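Local coordinates for microcin B17-processing protein McbD (Escherichia coli, PDB 6GRI) that serves as the YcaO-family cyclodehydratase subunit of the McbBCD microcin synthetase, which processes the inactive microcin B17 precursor McbA into the active peptide, at the interface of chains B and A. Coordinates in Å, arbitrary orientation; residue numbers count along the deposited sequence, not the author numbering. Chains: chain A, Microcin B17-processing protein McbD; chain B, Microcin B17-processing protein McbC.

The interface of chains B and A. Residues chain B 2, 5; chain A 238, 270, 274.
The loop at the extreme N-terminus of McbC, carrying B:Ser2 and B:Glu5, lies against the C-terminal end of McbD helix 251-274, from which A:His270 and A:Ile274 reach out, and against the loop bearing A:Arg238. The arrangement illustrates how a chain terminus can contribute to the contact between two subunits of one enzyme complex, here a nitroreductase-family protein and a YcaO protein; the five residues here hide 117 Å² together. One element of recognition uses backbone instead of side chain: the guanidinium of A:Arg238 donates from NH2 to the carbonyl O of B:Ser2 at 3.1 Å. The bond is bent, 143° at the hydrogen, and the donor is tilted from the carbonyl plane; NH1 of the same group adds a weaker bond to that oxygen. Extended from CG to NE, the arginine brings its head across to the terminus, while the methyl CG2 of A:Ile274 lies over one face of the A:Arg238 guanidinium, 3.3 Å above its plane and toward the rim. B:Glu5 plays the complementary part with its side chain. CG stands anti to the backbone N (chi1 174°) and the chain stays extended beyond it, sending the carboxylate toward A:His270, which approaches from the opposite direction. Carboxylate carbon CD lies in the plane of the imidazole at its edge, although the two flat groups are turned 49° apart. A weak hydrogen bond runs from A:His270 NE2 to B:Glu5 OE1 at 2.9 Å. A:Arg238 NH1, 4.9 Å from B:Glu5 OE1 and not in contact with it, may still help to stabilise the negative charge. Beneath this polar end, the aliphatic stem is packed as well: CD1 of A:Ile274 touches CG of B:Glu5 at 3.6 Å.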
loop_
_atom_site.group_PDB
_atom_site.type_symbol
_atom_site.label_atom_id
_atom_site.label_comp_id
_atom_site.label_asym_id
_atom_site.label_seq_id
_atom_site.Cartn_x
_atom_site.Cartn_y
_atom_site.Cartn_z
ATOM N N SER B 2 1.483 16.608 33.552
ATOM C CA SER B 2 1.932 16.048 34.863
ATOM C C SER B 2 0.718 15.672 35.724
ATOM O O SER B 2 0.582 14.526 36.152
ATOM C CB SER B 2 2.846 17.043 35.581
ATOM N N GLU B 5 -1.074 13.693 32.819
ATOM C CA GLU B 5 -0.174 12.834 32.053
ATOM C C GLU B 5 -0.904 11.605 31.535
ATOM O O GLU B 5 -1.758 11.045 32.212
ATOM C CB GLU B 5 1.048 12.419 32.894
ATOM C CG GLU B 5 1.974 11.397 32.228
ATOM C CD GLU B 5 3.364 11.300 32.856
ATOM O OE1 GLU B 5 3.590 11.863 33.950
ATOM O OE2 GLU B 5 4.242 10.644 32.240
ATOM N N ARG A 238 5.301 11.759 42.019
ATOM C CA ARG A 238 4.606 10.596 42.596
ATOM C C ARG A 238 5.571 9.497 43.070
ATOM O O ARG A 238 5.259 8.736 43.988
ATOM C CB ARG A 238 3.601 10.030 41.590
ATOM C CG ARG A 238 2.459 10.990 41.338
ATOM C CD ARG A 238 1.428 10.434 40.380
ATOM N NE ARG A 238 0.476 11.476 39.995
ATOM C CZ ARG A 238 0.717 12.465 39.125
ATOM N NH1 ARG A 238 1.897 12.581 38.504
ATOM N NH2 ARG A 238 -0.236 13.359 38.872
ATOM N N HIS A 270 5.188 4.555 38.567
ATOM C CA HIS A 270 4.662 5.860 38.168
ATOM C C HIS A 270 3.388 5.675 37.357
ATOM O O HIS A 270 2.361 6.260 37.694
ATOM C CB HIS A 270 5.673 6.688 37.368
ATOM C CG HIS A 270 5.101 7.967 36.843
ATOM N ND1 HIS A 270 4.877 9.063 37.645
ATOM C CD2 HIS A 270 4.657 8.305 35.607
ATOM C CE1 HIS A 270 4.330 10.025 36.922
ATOM N NE2 HIS A 270 4.188 9.592 35.682
ATOM N N ILE A 274 -0.418 6.909 38.227
ATOM C CA ILE A 274 -1.213 7.842 37.390
ATOM C C ILE A 274 -2.391 7.208 36.648
ATOM O O ILE A 274 -3.336 7.915 36.314
ATOM C CB ILE A 274 -0.375 8.645 36.355
ATOM C CG1 ILE A 274 0.289 7.739 35.313
ATOM C CG2 ILE A 274 0.663 9.512 37.054
ATOM C CD1 ILE A 274 0.950 8.497 34.181
#